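Local coordinates for protein Nrps/pks (Streptomyces albus, PDB 4OPF) that is a ketosynthase domain of the oxazolomycin assembly line, from a family whose members typically lengthen carrier-bound acyl chains by condensation, at residues G251-N256 with M275-A280; D287-I292 with A312-G317; I305-I310 with Q363-F368; L348-R353 with A387-A392. All blocks are in the same frame, centred on the assembly; numbering follows the deposited sequence. Where two conformers were deposited one is given.

Contact 1: G251-N256 with M275-A280; sequences GIAVNN and MARALA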
loop_
_atom_site.group_PDB
_atom_site.type_symbol
_atom_site.label_atom_id
_atom_site.label_comp_id
_atom_site.label_asym_id
_atom_site.label_seq_id
_atom_site.Cartn_x
_atom_site.Cartn_y
_atom_site.Cartn_z
ATOM N N GLY A 251 4.076 11.064 13.724
ATOM C CA GLY A 251 3.041 10.025 13.685
ATOM C C GLY A 251 2.097 10.267 12.525
ATOM O O GLY A 251 1.899 11.396 12.067
ATOM N N ILE A 252 1.622 9.185 11.957
ATOM C CA ILE A 252 0.649 9.209 10.871
ATOM C C ILE A 252 -0.306 8.043 11.028
ATOM O O ILE A 252 0.127 6.962 11.441
ATOM C CB ILE A 252 1.310 9.270 9.502
ATOM C CG1 ILE A 252 0.236 9.211 8.436
ATOM C CG2 ILE A 252 2.303 8.132 9.335
ATOM C CD1 ILE A 252 0.700 9.720 7.148
ATOM N N ALA A 253 -1.601 8.272 10.782
ATOM C CA ALA A 253 -2.597 7.244 10.898
ATOM C C ALA A 253 -3.558 7.335 9.741
ATOM O O ALA A 253 -3.738 8.415 9.181
ATOM C CB ALA A 253 -3.371 7.398 12.166
ATOM N N VAL A 254 -4.144 6.183 9.387
ATOM C CA VAL A 254 -5.088 6.050 8.298
ATOM C C VAL A 254 -6.227 5.204 8.807
ATOM O O VAL A 254 -6.006 4.229 9.495
ATOM C CB VAL A 254 -4.436 5.402 7.091
ATOM C CG1 VAL A 254 -5.453 5.069 5.981
ATOM C CG2 VAL A 254 -3.367 6.318 6.544
ATOM N N ASN A 255 -7.446 5.507 8.413
ATOM C CA ASN A 255 -8.564 4.617 8.733
ATOM C C ASN A 255 -9.609 4.781 7.630
ATOM O O ASN A 255 -9.329 5.372 6.567
ATOM C CB ASN A 255 -9.117 4.851 10.170
ATOM C CG ASN A 255 -9.934 6.155 10.311
ATOM O OD1 ASN A 255 -10.263 6.806 9.342
ATOM N ND2 ASN A 255 -10.290 6.488 11.524
ATOM N N ASN A 256 -10.766 4.189 7.830
ATOM C CA ASN A 256 -11.835 4.221 6.853
ATOM C C ASN A 256 -13.140 4.558 7.560
ATOM O O ASN A 256 -13.405 4.069 8.653
ATOM C CB ASN A 256 -12.021 2.846 6.209
ATOM C CG ASN A 256 -12.769 2.928 4.913
ATOM O OD1 ASN A 256 -13.965 2.741 4.871
ATOM N ND2 ASN A 256 -12.059 3.220 3.841
HETATM N N MSE A 275 -7.511 11.146 13.931
HETATM C CA MSE A 275 -6.681 12.212 14.518
HETATM C C MSE A 275 -6.158 11.781 15.882
HETATM O O MSE A 275 -4.978 11.975 16.169
HETATM C CB MSE A 275 -7.421 13.530 14.661
HETATM C CG MSE A 275 -7.830 14.131 13.306
HETATM SE SE MSE A 275 -8.510 15.982 13.508
HETATM C CE MSE A 275 -10.289 15.507 14.056
ATOM N N ALA A 276 -7.010 11.212 16.722
ATOM C CA ALA A 276 -6.552 10.701 18.020
ATOM C C ALA A 276 -5.502 9.619 17.886
ATOM O O ALA A 276 -4.544 9.575 18.649
ATOM C CB ALA A 276 -7.745 10.183 18.836
ATOM N N ARG A 277 -5.623 8.740 16.891
ATOM C CA ARG A 277 -4.593 7.744 16.651
ATOM C C ARG A 277 -3.264 8.334 16.239
ATOM O O ARG A 277 -2.195 7.894 16.695
ATOM C CB ARG A 277 -5.110 6.725 15.607
ATOM C CG ARG A 277 -4.155 5.609 15.254
ATOM C CD ARG A 277 -3.883 4.629 16.430
ATOM N NE ARG A 277 -2.828 3.702 15.982
ATOM C CZ ARG A 277 -1.960 3.084 16.770
ATOM N NH1 ARG A 277 -1.026 2.308 16.221
ATOM N NH2 ARG A 277 -2.015 3.259 18.091
ATOM N N ALA A 278 -3.258 9.299 15.339
ATOM C CA ALA A 278 -1.968 9.875 14.921
ATOM C C ALA A 278 -1.272 10.548 16.090
ATOM O O ALA A 278 -0.032 10.484 16.232
ATOM C CB ALA A 278 -2.136 10.890 13.812
ATOM N N LEU A 279 -2.048 11.240 16.893
ATOM C CA LEU A 279 -1.500 11.849 18.121
ATOM C C LEU A 279 -0.894 10.872 19.095
ATOM O O LEU A 279 0.191 11.135 19.619
ATOM C CB LEU A 279 -2.575 12.560 18.904
ATOM C CG LEU A 279 -2.901 13.953 18.483
ATOM C CD1 LEU A 279 -3.905 14.418 19.552
ATOM C CD2 LEU A 279 -1.678 14.896 18.495
ATOM N N ALA A 280 -1.594 9.767 19.359
ATOM C CA ALA A 280 -1.052 8.713 20.177
ATOM C C ALA A 280 0.249 8.155 19.620
ATOM O O ALA A 280 1.191 7.957 20.378
ATOM C CB ALA A 280 -2.082 7.588 20.362
#
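Strand 247-256 of the mixed sheet is covered by helix 268-282, and Ala253 of the strand meets Arg277 and Ala278 of the helix. The two short segments run nearly antiparallel, at 150°, and their axes come within 6.4 Å. The CA atoms of Ala253 and Ala278 are 4.8 Å apart, a closeness that the small side chains of both residues permit. The methyl of Ala253 points toward the helix. Its CB lies 3.7 Å from Ala278 N and 4.1 Å from Ala278 CB, so it rests on the helix backbone as much as on a side chain. Gly251, two residues earlier, also comes close. Its CA is 4.0 Å from Ala278 O. A beta carbon built on Gly251 would fall 2.7 Å from Ala278 O, too close to be accepted.

This is a helix-on-sheet layer of the thiolase fold, in which helices cover both sides of the sheet. Ile252 and Val254 point the other way, and both touch helix 162-175. Arg277 closes the side of the contact. Its CG is anti to the backbone N (chi1 -179°) and sits 3.7 Å from Ala253 CB. The chain then bends at chi2 (67°). Its polar end belongs to the dimer, since Arg277 NH1 makes a salt bridge with Asp178 OD1 of the second subunit. Further along the strand, Asn255 OD1 accepts from Asn402 ND2, and Asn255 ND2 donates to Ala270 O.

Contact 2: D287-I292 with A312-G317; sequences DDVTYI and AVYRDG
Tyr314 O is held by two donors, one of them a water that leads across to Asp287. Arg315 NH1 donates to Tyr314 O at 2.9 Å and stands 56° above the carbonyl plane. The water donates to Tyr314 O at 3.0 Å and, weakly, to Asp287 OD1. The direct polar bond across the contact runs from Arg315 NH2 to Val289 O, 2.9 Å long and fairly straight (164°). Val289 O lies close to the guanidinium plane. Asp287 OD1 sits over a guanidinium face, 3.8 Å from Arg315 NE. That salt bridge is long and rests on charge alone. Arg315 NE gives its hydrogen to Thr320 O, and Asp287 OD1 is hydrogen-bonded to Ser318 OG. A leucine in place of Arg315 would probably leave Val289 O without this donor and the Asp287 carboxylate without its positive charge nearby.

Two apolar side chains touch the Tyr314 ring. Ile292 CD1 lies over one face, 3.9 Å from the Tyr314 ring centroid and shifted toward the CD2 and CE2 rim, a CH-pi contact. Val289 CB touches Tyr314 CE1 at 3.6 Å. The phenol OH bonds to His404 NE2.

The contact ties strand 291-293 and the residues leading into it to the end of helix 300-314 in a beta-alpha-beta unit continuing to strand 322-325. Helix 268-282 packs on Val289 and Tyr314, and Ala392 of strand 390-396 touches both.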
loop_
_atom_site.group_PDB
_atom_site.type_symbol
_atom_site.label_atom_id
_atom_site.label_comp_id
_atom_site.label_asym_id
_atom_site.label_seq_id
_atom_site.Cartn_x
_atom_site.Cartn_y
_atom_site.Cartn_z
ATOM N N ASP A 287 -2.335 19.671 23.119
ATOM C CA ASP A 287 -2.106 21.110 23.241
ATOM C C ASP A 287 -0.801 21.600 22.626
ATOM O O ASP A 287 -0.640 22.785 22.395
ATOM C CB ASP A 287 -2.108 21.506 24.727
ATOM C CG ASP A 287 -3.505 21.880 25.261
ATOM O OD1 ASP A 287 -4.458 22.152 24.518
ATOM O OD2 ASP A 287 -3.646 21.912 26.497
ATOM N N ASP A 288 0.157 20.703 22.398
ATOM C CA ASP A 288 1.397 21.082 21.783
ATOM C C ASP A 288 1.290 21.257 20.286
ATOM O O ASP A 288 2.178 21.876 19.701
ATOM C CB ASP A 288 2.495 20.080 22.110
ATOM C CG ASP A 288 2.918 20.150 23.585
ATOM O OD1 ASP A 288 2.828 21.208 24.194
ATOM O OD2 ASP A 288 3.337 19.135 24.113
ATOM N N VAL A 289 0.232 20.744 19.674
ATOM C CA VAL A 289 0.042 20.914 18.215
ATOM C C VAL A 289 -0.605 22.290 18.032
ATOM O O VAL A 289 -1.716 22.520 18.459
ATOM C CB VAL A 289 -0.809 19.800 17.615
ATOM C CG1 VAL A 289 -1.006 19.979 16.116
ATOM C CG2 VAL A 289 -0.189 18.432 17.899
ATOM N N THR A 290 0.126 23.162 17.368
ATOM C CA THR A 290 -0.164 24.582 17.249
ATOM C C THR A 290 -0.913 24.967 15.981
ATOM O O THR A 290 -1.637 25.979 15.969
ATOM C CB THR A 290 1.170 25.334 17.296
ATOM O OG1 THR A 290 1.776 25.051 18.543
ATOM C CG2 THR A 290 1.048 26.830 17.127
ATOM N N TYR A 291 -0.744 24.197 14.918
ATOM C CA TYR A 291 -1.347 24.506 13.634
ATOM C C TYR A 291 -1.833 23.221 12.973
ATOM O O TYR A 291 -1.152 22.208 13.038
ATOM C CB TYR A 291 -0.292 25.130 12.733
ATOM C CG TYR A 291 -0.795 25.585 11.377
ATOM C CD1 TYR A 291 -1.332 26.833 11.233
ATOM C CD2 TYR A 291 -0.756 24.747 10.246
ATOM C CE1 TYR A 291 -1.794 27.300 10.030
ATOM C CE2 TYR A 291 -1.252 25.194 9.015
ATOM C CZ TYR A 291 -1.740 26.474 8.910
ATOM O OH TYR A 291 -2.214 27.012 7.726
ATOM N N ILE A 292 -3.004 23.262 12.354
ATOM C CA ILE A 292 -3.534 22.172 11.573
ATOM C C ILE A 292 -3.873 22.675 10.155
ATOM O O ILE A 292 -4.673 23.598 9.983
ATOM C CB ILE A 292 -4.790 21.627 12.214
ATOM C CG1 ILE A 292 -4.459 21.200 13.660
ATOM C CG2 ILE A 292 -5.370 20.473 11.441
ATOM C CD1 ILE A 292 -5.635 20.683 14.382
ATOM N N ALA A 312 -12.844 18.564 19.513
ATOM C CA ALA A 312 -13.030 17.449 20.429
ATOM C C ALA A 312 -11.735 16.690 20.684
ATOM O O ALA A 312 -11.473 16.267 21.795
ATOM C CB ALA A 312 -14.135 16.508 19.954
ATOM N N VAL A 313 -10.900 16.543 19.686
ATOM C CA VAL A 313 -9.721 15.764 19.833
ATOM C C VAL A 313 -8.566 16.627 20.368
ATOM O O VAL A 313 -7.813 16.181 21.240
ATOM C CB VAL A 313 -9.278 15.156 18.493
ATOM C CG1 VAL A 313 -7.840 14.641 18.570
ATOM C CG2 VAL A 313 -10.180 14.007 18.095
ATOM N N TYR A 314 -8.390 17.809 19.797
ATOM C CA TYR A 314 -7.208 18.648 20.066
ATOM C C TYR A 314 -7.341 19.619 21.235
ATOM O O TYR A 314 -6.323 19.964 21.866
ATOM C CB TYR A 314 -6.821 19.447 18.796
ATOM C CG TYR A 314 -5.945 18.634 17.896
ATOM C CD1 TYR A 314 -4.634 18.527 18.184
ATOM C CD2 TYR A 314 -6.423 17.973 16.802
ATOM C CE1 TYR A 314 -3.791 17.833 17.396
ATOM C CE2 TYR A 314 -5.591 17.214 16.011
ATOM C CZ TYR A 314 -4.272 17.160 16.307
ATOM O OH TYR A 314 -3.355 16.399 15.649
ATOM N N ARG A 315 -8.569 20.042 21.508
ATOM C CA ARG A 315 -8.854 21.083 22.501
ATOM C C ARG A 315 -9.993 20.748 23.470
ATOM O O ARG A 315 -10.758 21.621 23.864
ATOM C CB ARG A 315 -9.106 22.443 21.819
ATOM C CG ARG A 315 -7.864 23.043 21.126
ATOM C CD ARG A 315 -6.666 23.217 22.051
ATOM N NE ARG A 315 -5.552 23.845 21.352
ATOM C CZ ARG A 315 -4.541 23.196 20.765
ATOM N NH1 ARG A 315 -4.453 21.891 20.762
ATOM N NH2 ARG A 315 -3.603 23.878 20.144
ATOM N N ASP A 316 -10.087 19.489 23.870
ATOM C CA ASP A 316 -11.159 19.062 24.755
ATOM C C ASP A 316 -10.846 19.567 26.146
ATOM O O ASP A 316 -9.876 19.150 26.726
ATOM C CB ASP A 316 -11.267 17.525 24.742
ATOM C CG ASP A 316 -12.508 17.048 25.421
ATOM O OD1 ASP A 316 -13.368 17.924 25.703
ATOM O OD2 ASP A 316 -12.614 15.843 25.764
ATOM N N GLY A 317 -11.626 20.506 26.641
ATOM C CA GLY A 317 -11.385 21.140 27.935
ATOM C C GLY A 317 -10.165 22.063 27.942
ATOM O O GLY A 317 -9.557 22.256 28.993
HETATM O O HOH W 1 -5.903 19.574 24.760
#

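Contact 3: I305-I310 with Q363-F368; sequences IELKAI and QPLEHF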
loop_
_atom_site.group_PDB
_atom_site.type_symbol
_atom_site.label_atom_id
_atom_site.label_comp_id
_atom_site.label_asym_id
_atom_site.label_seq_id
_atom_site.Cartn_x
_atom_site.Cartn_y
_atom_site.Cartn_z
ATOM N N ILE A 305 -18.497 19.514 10.631
ATOM C CA ILE A 305 -18.089 18.264 11.249
ATOM C C ILE A 305 -16.596 18.273 11.546
ATOM O O ILE A 305 -16.161 17.899 12.673
ATOM C CB ILE A 305 -18.489 17.067 10.374
ATOM C CG1 ILE A 305 -20.004 16.860 10.536
ATOM C CG2 ILE A 305 -17.671 15.831 10.733
ATOM C CD1 ILE A 305 -20.599 15.928 9.512
ATOM N N GLU A 306 -15.820 18.725 10.575
ATOM C CA GLU A 306 -14.383 18.781 10.766
ATOM C C GLU A 306 -13.989 19.675 11.919
ATOM O O GLU A 306 -13.129 19.301 12.721
ATOM C CB GLU A 306 -13.594 19.170 9.495
ATOM C CG GLU A 306 -12.111 19.207 9.811
ATOM C CD GLU A 306 -11.134 19.473 8.628
ATOM O OE1 GLU A 306 -11.583 20.088 7.604
ATOM O OE2 GLU A 306 -9.898 19.094 8.777
ATOM N N LEU A 307 -14.555 20.870 11.982
ATOM C CA LEU A 307 -14.204 21.816 13.050
ATOM C C LEU A 307 -14.571 21.282 14.462
ATOM O O LEU A 307 -13.816 21.408 15.390
ATOM C CB LEU A 307 -14.924 23.141 12.839
ATOM C CG LEU A 307 -14.457 23.959 11.628
ATOM C CD1 LEU A 307 -15.293 25.207 11.598
ATOM C CD2 LEU A 307 -13.013 24.362 11.656
ATOM N N LYS A 308 -15.711 20.642 14.589
ATOM C CA LYS A 308 -16.090 20.032 15.861
ATOM C C LYS A 308 -15.196 18.878 16.198
ATOM O O LYS A 308 -14.889 18.665 17.347
ATOM C CB LYS A 308 -17.526 19.540 15.798
ATOM C CG LYS A 308 -18.500 20.705 15.715
ATOM C CD LYS A 308 -19.943 20.210 15.692
ATOM C CE LYS A 308 -20.915 21.396 15.622
ATOM N NZ LYS A 308 -22.350 21.000 15.437
ATOM N N ALA A 309 -14.745 18.128 15.199
ATOM C CA ALA A 309 -13.900 16.975 15.493
ATOM C C ALA A 309 -12.503 17.419 15.945
ATOM O O ALA A 309 -11.911 16.837 16.896
ATOM C CB ALA A 309 -13.792 16.073 14.262
ATOM N N ILE A 310 -11.946 18.424 15.259
ATOM C CA ILE A 310 -10.709 19.088 15.745
ATOM C C ILE A 310 -10.813 19.588 17.210
ATOM O O ILE A 310 -9.971 19.249 18.049
ATOM C CB ILE A 310 -10.301 20.237 14.833
ATOM C CG1 ILE A 310 -9.859 19.616 13.486
ATOM C CG2 ILE A 310 -9.138 21.037 15.462
ATOM C CD1 ILE A 310 -9.763 20.634 12.359
ATOM N N GLN A 363 -17.082 34.296 6.357
ATOM C CA GLN A 363 -18.546 34.246 6.384
ATOM C C GLN A 363 -18.914 33.024 7.233
ATOM O O GLN A 363 -19.349 31.992 6.703
ATOM C CB GLN A 363 -19.112 34.154 4.949
ATOM C CG GLN A 363 -20.576 34.554 4.788
ATOM C CD GLN A 363 -20.877 35.197 3.438
ATOM O OE1 GLN A 363 -21.580 34.620 2.600
ATOM N NE2 GLN A 363 -20.341 36.402 3.222
ATOM N N PRO A 364 -18.738 33.139 8.567
ATOM C CA PRO A 364 -18.673 31.927 9.376
ATOM C C PRO A 364 -19.928 31.060 9.233
ATOM O O PRO A 364 -20.990 31.528 8.795
ATOM C CB PRO A 364 -18.485 32.454 10.810
ATOM C CG PRO A 364 -19.070 33.823 10.793
ATOM C CD PRO A 364 -18.879 34.352 9.395
ATOM N N LEU A 365 -19.785 29.795 9.602
ATOM C CA LEU A 365 -20.835 28.816 9.413
ATOM C C LEU A 365 -21.917 29.131 10.419
ATOM O O LEU A 365 -21.699 29.933 11.321
ATOM C CB LEU A 365 -20.279 27.398 9.588
ATOM C CG LEU A 365 -19.207 26.935 8.582
ATOM C CD1 LEU A 365 -19.476 27.447 7.169
ATOM C CD2 LEU A 365 -17.830 27.370 9.048
ATOM N N GLU A 366 -23.065 28.486 10.291
ATOM C CA GLU A 366 -24.264 28.931 10.999
ATOM C C GLU A 366 -24.473 28.222 12.336
ATOM O O GLU A 366 -25.201 28.730 13.204
ATOM C CB GLU A 366 -25.487 28.724 10.109
ATOM C CG GLU A 366 -26.687 29.589 10.451
ATOM C CD GLU A 366 -27.919 29.115 9.716
ATOM O OE1 GLU A 366 -27.813 28.874 8.496
ATOM O OE2 GLU A 366 -28.978 28.961 10.354
ATOM N N HIS A 367 -23.847 27.055 12.507
ATOM C CA HIS A 367 -24.070 26.248 13.713
ATOM C C HIS A 367 -22.757 25.986 14.465
ATOM O O HIS A 367 -22.546 24.905 15.036
ATOM C CB HIS A 367 -24.823 24.949 13.345
ATOM C CG HIS A 367 -26.210 25.187 12.802
ATOM N ND1 HIS A 367 -26.552 24.955 11.483
ATOM C CD2 HIS A 367 -27.336 25.655 13.400
ATOM C CE1 HIS A 367 -27.824 25.263 11.294
ATOM N NE2 HIS A 367 -28.322 25.690 12.441
ATOM N N PHE A 368 -21.894 27.007 14.482
ATOM C CA PHE A 368 -20.588 26.915 15.134
ATOM C C PHE A 368 -20.144 28.246 15.733
ATOM O O PHE A 368 -19.912 29.207 15.005
ATOM C CB PHE A 368 -19.521 26.441 14.133
ATOM C CG PHE A 368 -18.183 26.151 14.763
ATOM C CD1 PHE A 368 -17.967 24.971 15.465
ATOM C CD2 PHE A 368 -17.145 27.066 14.662
ATOM C CE1 PHE A 368 -16.736 24.710 16.056
ATOM C CE2 PHE A 368 -15.910 26.809 15.252
ATOM C CZ PHE A 368 -15.712 25.632 15.950
#
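Leu307 and Phe368 join helix 300-314 to the loop between strands 354-355 and 375-376. The helix is the crossover helix of a beta-alpha-beta unit in the thiolase fold, and the loop covers part of its outer side.

The helix is fixed to the fold on other sides. Glu306 OE1 and OE2 accept from Ala296 N and Asn295 N, and Ala309 packs on Met275 of helix 268-282.

The aromatic contact comes first. The Leu307 side chain crosses Phe368 at about a right angle and lies over one face of its ring. Leu307 CD1 is 4.2 Å from the Phe368 ring centroid and 17° off the normal, which makes a CH-pi contact. It is displaced toward the CD2 and CE2 rim. Leu307 CB covers the same face near the other rim, 4.0 Å from Phe368 CE1. The first part of the Lys308 chain passes the ring obliquely, with its CG 4.3 Å from Phe368 CD1. Phe368 CG is anti to its backbone N (chi1 -173°), and the ring is carried from the loop toward the helix. Phe368 also packs edge-to-face with Phe370 and touches Leu304, one turn before Lys308 on the helix.

The aliphatic contact is between two leucines. Leu307 CD1 also reaches Leu365 CD2 at 4.2 Å, so one methyl serves two partners of the loop.

Beyond the ring, Lys308 makes a loose contact with the loop backbone. Its chain is extended beyond CG and runs beside that backbone, where Lys308 CE lies 3.9 Å from His367 O.

Contact 4: L348-R353 with A387-A392; sequences LMLRNR and APLLAA
Leu350 and Leu389 meet through their branch ends, while Arg353 passes Leu389 at about a right angle. Leu350 CD2 does most of the touching from the helix. It sits 3.6 Å from Leu389 O and 4.1 Å from Leu389 CD2, and reaches Ala391 CB at 4.4 Å. One methyl thus covers the bend before the strand and Ala391, which points toward the helix.

Leu389 points toward the helix from the centre of an inverse gamma turn, whose bond from Leu390 N to Pro388 O is weak. Its other branch, CD1, lies 4.0 Å from Arg353 NE and 4.1 Å from Arg353 CG. The Arg353 chain is extended from CG to NE, so its aliphatic part lies across the leucine. An alanine in place of Leu389 would probably open a gap between Leu350 CD2 and the Arg353 chain, leaving the latter freer to move.

Arg353 has positive phi and ends the helix as the C-prime residue of a Schellman motif. Just before it, Leu348 O takes Asn352 N and Asn352 ND2 from opposite faces of its plane.

The contact places the end of helix 338-352 against the start of strand 390-396. Leu350 also touches Leu407 of strand 401-408, and Leu348 packs on helix 24-33. Strand 390-396 lies between strands 401-408 and 291-293 in the sheet.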
loop_
_atom_site.group_PDB
_atom_site.type_symbol
_atom_site.label_atom_id
_atom_site.label_comp_id
_atom_site.label_asym_id
_atom_site.label_seq_id
_atom_site.Cartn_x
_atom_site.Cartn_y
_atom_site.Cartn_z
ATOM N N LEU A 348 7.427 23.514 5.292
ATOM C CA LEU A 348 8.006 24.830 5.077
ATOM C C LEU A 348 7.707 25.827 6.231
ATOM O O LEU A 348 8.574 26.626 6.633
ATOM C CB LEU A 348 7.512 25.395 3.756
ATOM C CG LEU A 348 8.049 24.698 2.520
ATOM C CD1 LEU A 348 7.339 25.236 1.289
ATOM C CD2 LEU A 348 9.533 24.966 2.387
HETATM N N MSE A 349 6.488 25.791 6.738
HETATM C CA MSE A 349 6.118 26.611 7.908
HETATM C C MSE A 349 6.985 26.304 9.085
HETATM O O MSE A 349 7.467 27.213 9.744
HETATM C CB MSE A 349 4.677 26.369 8.276
HETATM C CG MSE A 349 3.774 27.226 7.370
HETATM SE SE MSE A 349 1.879 26.823 7.774
HETATM C CE MSE A 349 2.058 26.899 9.714
ATOM N N LEU A 350 7.169 25.016 9.386
ATOM C CA LEU A 350 7.981 24.557 10.534
ATOM C C LEU A 350 9.441 24.944 10.388
ATOM O O LEU A 350 10.064 25.500 11.306
ATOM C CB LEU A 350 7.865 23.040 10.723
ATOM C CG LEU A 350 6.520 22.541 11.221
ATOM C CD1 LEU A 350 6.421 21.030 10.993
ATOM C CD2 LEU A 350 6.322 22.857 12.703
ATOM N N ARG A 351 9.965 24.744 9.191
ATOM C CA ARG A 351 11.312 25.148 8.866
ATOM C C ARG A 351 11.524 26.659 8.971
ATOM O O ARG A 351 12.554 27.075 9.477
ATOM C CB ARG A 351 11.640 24.667 7.442
ATOM C CG ARG A 351 13.090 24.685 7.102
ATOM C CD ARG A 351 13.351 23.980 5.773
ATOM N NE ARG A 351 13.727 24.902 4.709
ATOM C CZ ARG A 351 13.773 24.585 3.415
ATOM N NH1 ARG A 351 13.448 23.371 2.983
ATOM N NH2 ARG A 351 14.122 25.507 2.537
ATOM N N ASN A 352 10.609 27.478 8.435
ATOM C CA ASN A 352 10.754 28.932 8.532
ATOM C C ASN A 352 10.207 29.516 9.829
ATOM O O ASN A 352 10.299 30.711 10.025
ATOM C CB ASN A 352 10.065 29.617 7.381
ATOM C CG ASN A 352 10.749 29.335 6.056
ATOM O OD1 ASN A 352 11.765 29.913 5.803
ATOM N ND2 ASN A 352 10.171 28.504 5.208
ATOM N N ARG A 353 9.608 28.680 10.680
ATOM C CA ARG A 353 8.964 29.102 11.934
ATOM C C ARG A 353 7.974 30.238 11.714
ATOM O O ARG A 353 8.076 31.294 12.324
ATOM C CB ARG A 353 10.018 29.489 12.980
ATOM C CG ARG A 353 10.963 28.340 13.244
ATOM C CD ARG A 353 12.164 28.692 14.094
ATOM N NE ARG A 353 13.045 27.517 14.124
ATOM C CZ ARG A 353 14.151 27.375 14.866
ATOM N NH1 ARG A 353 14.559 28.349 15.682
ATOM N NH2 ARG A 353 14.853 26.237 14.795
ATOM N N ALA A 387 4.779 28.701 21.448
ATOM C CA ALA A 387 4.140 27.394 21.572
ATOM C C ALA A 387 4.962 26.401 20.764
ATOM O O ALA A 387 5.768 26.802 19.957
ATOM C CB ALA A 387 2.717 27.473 21.037
ATOM N N PRO A 388 4.784 25.095 21.000
ATOM C CA PRO A 388 5.735 24.185 20.365
ATOM C C PRO A 388 5.644 24.144 18.821
ATOM O O PRO A 388 4.560 24.419 18.222
ATOM C CB PRO A 388 5.383 22.825 20.975
ATOM C CG PRO A 388 4.757 23.154 22.289
ATOM C CD PRO A 388 4.054 24.461 22.115
ATOM N N LEU A 389 6.774 23.783 18.201
ATOM C CA LEU A 389 6.851 23.664 16.751
ATOM C C LEU A 389 6.307 22.290 16.312
ATOM O O LEU A 389 7.074 21.413 15.933
ATOM C CB LEU A 389 8.282 23.842 16.265
ATOM C CG LEU A 389 8.734 25.267 16.046
ATOM C CD1 LEU A 389 10.249 25.283 15.836
ATOM C CD2 LEU A 389 8.021 25.869 14.838
ATOM N N LEU A 390 4.996 22.147 16.396
ATOM C CA LEU A 390 4.283 20.977 15.987
ATOM C C LEU A 390 3.045 21.404 15.197
ATOM O O LEU A 390 2.377 22.378 15.549
ATOM C CB LEU A 390 3.830 20.159 17.183
ATOM C CG LEU A 390 4.919 19.344 17.866
ATOM C CD1 LEU A 390 4.606 19.172 19.332
ATOM C CD2 LEU A 390 5.039 17.947 17.282
ATOM N N ALA A 391 2.804 20.678 14.114
ATOM C CA ALA A 391 1.698 20.883 13.208
ATOM C C ALA A 391 1.136 19.554 12.695
ATOM O O ALA A 391 1.783 18.503 12.775
ATOM C CB ALA A 391 2.146 21.772 12.051
ATOM N N ALA A 392 -0.093 19.588 12.219
ATOM C CA ALA A 392 -0.749 18.404 11.704
ATOM C C ALA A 392 -1.418 18.709 10.367
ATOM O O ALA A 392 -1.648 19.889 10.010
ATOM C CB ALA A 392 -1.759 17.864 12.667
#

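In the fold
Contacts 1, 2 and 4 all reach the same mixed sheet, through strands 247-256, 291-293 and 390-396. Contact 1 closes before the others open. Contacts 2 and 3 share helix 300-314, and their segments alternate along the chain, as do those of contacts 3 and 4. The centres of contacts 1 and 2 are about 14 Å apart, and Leu279 packs on both Val289 and Tyr314. Met275 links contact 1 to Ala309 and Ile310 of contact 3. Contacts 2 and 4 meet through a probable hydrogen bond from Ala392 N to Tyr291 O, between neighbouring strands. Contacts 3 and 4 do not touch. Together the contacts pack helices and an outer loop around one half of the thiolase fold.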